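Local coordinates for glycosyl hydrolase family 10 (Prevotella bryantii, PDB 4MGQ), which probably cleaves internal beta-1,4-xylosidic linkages of xylans as a whole enzyme, this chain being its calcium-containing carbohydrate-binding module, at residues L53-S58 / P78-T83; D62-P67 / R103-T108. All coordinates share one frame; numbering follows the deposited sequence.

Interaction 1 (L53-S58 / P78-T83); sequences LRVKTS and PSFKST
Leu53 and Phe80 reach toward each other tip to tip from strands of two different sheets, and they show how such sheets are joined by side chains. The leucine places CD2 over one face of the Phe80 ring, 4.2 Å from the ring centroid and displaced toward the rim, while its CD1 lies 3.9 Å from Phe80 CZ. Val55 comes obliquely, with CG1 3.9 Å from Phe80 CE2, and sets both methyls against Ser82, CG2 being 3.5 Å from Ser82 OG. With that hydroxyl anti to its backbone N (chi1 -179°), Ser82 OG comes 2.8 Å from Thr57 OG1, which is also bonded to the carbonyl of Ala59. One direct backbone bond closes the narrowing end, from Thr57 N to Thr83 O (2.9 Å, 167° at the hydrogen). Next to it a water accepts from Thr83 N at 2.7 Å and is bonded to Val55 O. Met115 and Val89 extend the apolar side, touching Leu53 and Val55. The contact thus joins the two sheets of the jelly-roll beta-sandwich expected of a CBM4/9 module, apolar inside and polar where the two segments come together.

Interaction 2 (D62-P67 / R103-T108); sequences DVTVWP and RFELGT
Antiparallel pairing inside one sheet of the beta-sandwich sets Trp66 against Arg103 and Val65 against Phe104, and it illustrates how one pair of strands can present two chemically different faces. Trp66 and Arg103 form a hydrogen-bonded pair, with Trp66 N to Arg103 O at 2.8 Å and Arg103 N to Trp66 O at 2.9 Å. Further along, Glu105 N donates to Thr64 O at 2.8 Å. Val65 and Phe104 make the intervening non-hydrogen-bonded pair. Their side chains run side by side in the same direction, and Val65 CG2 sits over one face of the Phe104 ring, toward its rim and 4.0 Å from its centroid. Val63 CG1 approaches the same ring obliquely and also meets Leu106 CD2, while Phe80 and Leu35 continue this apolar layer.

The other face carries Trp66, Arg103 and Glu105. Glu105 bends at its second torsion (chi2 -62°), and Glu105 CG stands over the six-membered ring of Trp66 in a CH-pi contact, 3.6 Å from the centroid. The two side chains cross at about a right angle, yet the carboxylate lies nearly parallel to the indole, their planes 10° apart, with Glu105 OE1 3.4 Å from Trp66 CZ3. Arg103 comes to the indole edge near the ring plane and turns one guanidinium face toward Trp66 CE3. Its NE makes a salt bridge of 3.4 Å with Glu105 OE2, while NH2 forms a salt bridge with Glu34 and NH1 a hydrogen bond with Gln68. Because Glu34 OE2 is also close to Glu105 OE1, the arginine may offset a repulsion between the two acids. Past the last direct backbone bond, a water accepts from Thr64 N at 2.9 Å and donates to the carbonyl of Asp62.

In the fold
The two contacts illustrate two ways a beta-sandwich is held together. Interaction 2 joins neighbouring strands 61-69 and 99-105 within one sheet and rests on direct backbone hydrogen bonds; interaction 1 spans from strand 48-57 of the other sheet to strand 80-82 and relies mainly on side chains. Both are largely buried, but interaction 2 also has a partly exposed, charged and aromatic face, whereas interaction 1 is apolar inside and polar at one end. They meet where strand 80-82 lies beside 61-69: Phe80 packs on Val63 and Val65, Phe80 O probably accepts from Val63 N, and Lys81 NZ forms a salt bridge with Asp62 OD1.

Interaction 1 (L53-S58 / P78-T83)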
# COMPACT_ATOMS: atom_id res chain seq x y z
N LEU A 53 4.77 4.91 -3.03
CA LEU A 53 3.33 5.08 -3.20
C LEU A 53 2.97 6.54 -2.99
O LEU A 53 3.83 7.34 -2.62
CB LEU A 53 2.57 4.18 -2.22
CG LEU A 53 2.71 4.46 -0.72
CD1 LEU A 53 1.32 4.61 -0.09
CD2 LEU A 53 3.52 3.40 0.00
N ARG A 54 1.72 6.90 -3.26
CA ARG A 54 1.20 8.15 -2.71
C ARG A 54 0.10 7.80 -1.73
O ARG A 54 -0.60 6.80 -1.89
CB ARG A 54 0.70 9.11 -3.80
CG ARG A 54 -0.40 8.60 -4.70
CD ARG A 54 -0.85 9.70 -5.70
NE ARG A 54 -1.97 9.21 -6.49
CZ ARG A 54 -3.11 9.87 -6.68
NH1 ARG A 54 -3.27 11.09 -6.17
NH2 ARG A 54 -4.08 9.32 -7.39
N VAL A 55 -0.04 8.63 -0.70
CA VAL A 55 -0.97 8.33 0.38
C VAL A 55 -1.65 9.61 0.85
O VAL A 55 -1.08 10.70 0.75
CB VAL A 55 -0.25 7.64 1.56
CG1 VAL A 55 0.78 8.58 2.18
CG2 VAL A 55 -1.26 7.14 2.59
N LYS A 56 -2.87 9.47 1.34
CA LYS A 56 -3.65 10.57 1.91
C LYS A 56 -4.45 9.98 3.07
O LYS A 56 -4.97 8.87 2.97
CB LYS A 56 -4.55 11.19 0.83
CG LYS A 56 -5.58 12.22 1.31
CD LYS A 56 -6.57 12.52 0.18
CE LYS A 56 -7.76 13.35 0.67
NZ LYS A 56 -7.35 14.75 0.99
N THR A 57 -4.52 10.68 4.19
CA THR A 57 -5.33 10.22 5.31
C THR A 57 -6.18 11.38 5.83
O THR A 57 -5.88 12.52 5.52
CB THR A 57 -4.49 9.66 6.47
OG1 THR A 57 -3.37 10.52 6.72
CG2 THR A 57 -3.98 8.24 6.15
N SER A 58 -7.22 11.08 6.60
CA SER A 58 -8.09 12.14 7.12
C SER A 58 -7.46 12.78 8.35
O SER A 58 -7.92 13.82 8.82
CB SER A 58 -9.48 11.61 7.42
OG SER A 58 -9.42 10.47 8.27
N PRO A 78 9.56 -0.49 5.64
CA PRO A 78 9.19 0.65 4.80
C PRO A 78 8.05 1.48 5.41
O PRO A 78 7.28 2.08 4.67
CB PRO A 78 8.74 -0.01 3.50
CG PRO A 78 8.14 -1.33 3.95
CD PRO A 78 8.96 -1.76 5.15
N SER A 79 7.96 1.51 6.74
CA SER A 79 6.93 2.31 7.40
C SER A 79 7.08 3.77 6.96
O SER A 79 8.19 4.24 6.69
CB SER A 79 7.04 2.19 8.91
OG SER A 79 6.76 0.87 9.33
N PHE A 80 5.96 4.48 6.88
CA PHE A 80 6.00 5.82 6.33
C PHE A 80 5.01 6.72 7.05
O PHE A 80 4.38 6.32 8.03
CB PHE A 80 5.71 5.80 4.82
CG PHE A 80 4.41 5.13 4.45
CD1 PHE A 80 4.34 3.76 4.28
CD2 PHE A 80 3.26 5.89 4.25
CE1 PHE A 80 3.15 3.15 3.94
CE2 PHE A 80 2.06 5.28 3.89
CZ PHE A 80 2.01 3.90 3.73
N LYS A 81 4.89 7.95 6.56
CA LYS A 81 3.99 8.92 7.17
C LYS A 81 2.97 9.42 6.16
O LYS A 81 3.23 9.42 4.96
CB LYS A 81 4.78 10.09 7.76
CG LYS A 81 5.74 9.69 8.88
CD LYS A 81 6.44 10.90 9.46
CE LYS A 81 7.38 10.51 10.59
NZ LYS A 81 6.65 10.21 11.85
N SER A 82 1.81 9.84 6.65
CA SER A 82 0.77 10.37 5.79
C SER A 82 0.26 11.68 6.37
O SER A 82 0.36 11.92 7.57
CB SER A 82 -0.37 9.37 5.64
OG SER A 82 -1.39 9.86 4.78
N THR A 83 -0.27 12.52 5.49
CA THR A 83 -0.90 13.78 5.88
C THR A 83 -2.26 13.88 5.22
O THR A 83 -2.68 12.95 4.53
CB THR A 83 -0.05 15.00 5.47
OG1 THR A 83 -0.06 15.12 4.04
CG2 THR A 83 1.40 14.85 5.96
O HOH W 1 0.02 12.31 2.78

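Interaction 2 (D62-P67 / R103-T108)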
# COMPACT_ATOMS: atom_id res chain seq x y z
N ASP A 62 1.46 8.13 11.36
CA ASP A 62 2.44 7.15 10.92
C ASP A 62 1.70 5.94 10.37
O ASP A 62 0.73 5.47 10.97
CB ASP A 62 3.34 6.69 12.08
CG ASP A 62 4.32 7.75 12.52
OD1 ASP A 62 4.43 8.80 11.86
OD2 ASP A 62 5.01 7.51 13.53
N VAL A 63 2.14 5.43 9.23
CA VAL A 63 1.57 4.20 8.72
C VAL A 63 2.62 3.10 8.86
O VAL A 63 3.68 3.14 8.21
CB VAL A 63 1.10 4.31 7.25
CG1 VAL A 63 0.54 2.98 6.79
CG2 VAL A 63 0.03 5.41 7.12
N THR A 64 2.34 2.15 9.73
CA THR A 64 3.28 1.08 10.03
C THR A 64 3.16 -0.08 9.04
O THR A 64 2.05 -0.55 8.76
CB THR A 64 3.05 0.56 11.46
OG1 THR A 64 3.26 1.63 12.37
CG2 THR A 64 4.01 -0.56 11.80
N VAL A 65 4.30 -0.51 8.50
CA VAL A 65 4.35 -1.67 7.61
C VAL A 65 5.37 -2.68 8.12
O VAL A 65 6.54 -2.36 8.27
CB VAL A 65 4.74 -1.27 6.16
CG1 VAL A 65 4.73 -2.50 5.26
CG2 VAL A 65 3.79 -0.20 5.60
N TRP A 66 4.91 -3.90 8.41
CA TRP A 66 5.81 -4.98 8.83
C TRP A 66 5.89 -6.04 7.75
O TRP A 66 4.89 -6.71 7.48
CB TRP A 66 5.35 -5.64 10.14
CG TRP A 66 5.28 -4.75 11.34
CD1 TRP A 66 6.05 -3.65 11.60
CD2 TRP A 66 4.39 -4.91 12.44
NE1 TRP A 66 5.67 -3.10 12.82
CE2 TRP A 66 4.66 -3.86 13.35
CE3 TRP A 66 3.39 -5.83 12.75
CZ2 TRP A 66 3.96 -3.72 14.55
CZ3 TRP A 66 2.70 -5.69 13.94
CH2 TRP A 66 2.98 -4.63 14.82
N PRO A 67 7.07 -6.22 7.14
CA PRO A 67 7.27 -7.36 6.24
C PRO A 67 7.19 -8.67 7.02
O PRO A 67 7.59 -8.70 8.18
CB PRO A 67 8.67 -7.14 5.68
CG PRO A 67 8.93 -5.65 5.87
CD PRO A 67 8.26 -5.35 7.19
N ARG A 103 2.59 -6.40 5.72
CA ARG A 103 1.46 -6.15 6.62
C ARG A 103 1.33 -4.67 6.92
O ARG A 103 2.20 -4.12 7.58
CB ARG A 103 1.62 -6.93 7.93
CG ARG A 103 1.71 -8.46 7.75
CD ARG A 103 2.13 -9.18 9.04
NE ARG A 103 1.26 -8.81 10.16
CZ ARG A 103 1.60 -8.99 11.44
NH1 ARG A 103 2.78 -9.52 11.75
NH2 ARG A 103 0.78 -8.60 12.40
N PHE A 104 0.26 -4.04 6.45
CA PHE A 104 -0.04 -2.66 6.82
C PHE A 104 -0.82 -2.68 8.13
O PHE A 104 -1.94 -3.19 8.19
CB PHE A 104 -0.84 -1.94 5.72
CG PHE A 104 -0.04 -1.63 4.47
CD1 PHE A 104 0.38 -2.65 3.62
CD2 PHE A 104 0.26 -0.31 4.12
CE1 PHE A 104 1.11 -2.37 2.47
CE2 PHE A 104 0.98 -0.02 2.95
CZ PHE A 104 1.41 -1.05 2.13
N GLU A 105 -0.22 -2.14 9.18
CA GLU A 105 -0.83 -2.15 10.52
C GLU A 105 -1.65 -0.89 10.73
O GLU A 105 -1.09 0.18 10.98
CB GLU A 105 0.26 -2.26 11.58
CG GLU A 105 1.12 -3.49 11.41
CD GLU A 105 0.31 -4.76 11.54
OE1 GLU A 105 -0.33 -4.94 12.60
OE2 GLU A 105 0.29 -5.57 10.59
N LEU A 106 -2.97 -1.01 10.61
CA LEU A 106 -3.84 0.15 10.61
C LEU A 106 -4.66 0.27 11.89
O LEU A 106 -5.52 1.14 11.98
CB LEU A 106 -4.79 0.11 9.42
CG LEU A 106 -4.18 -0.08 8.03
CD1 LEU A 106 -5.28 -0.18 6.98
CD2 LEU A 106 -3.24 1.06 7.70
N GLY A 107 -4.40 -0.60 12.86
CA GLY A 107 -5.29 -0.74 13.99
C GLY A 107 -5.46 0.48 14.87
O GLY A 107 -6.56 0.73 15.38
N THR A 108 -4.39 1.23 15.07
CA THR A 108 -4.46 2.40 15.95
C THR A 108 -4.93 3.66 15.21
O THR A 108 -5.09 4.72 15.82
CB THR A 108 -3.10 2.67 16.63
OG1 THR A 108 -2.14 3.08 15.66
CG2 THR A 108 -2.59 1.41 17.34
O HOH W 2 -0.08 2.45 11.23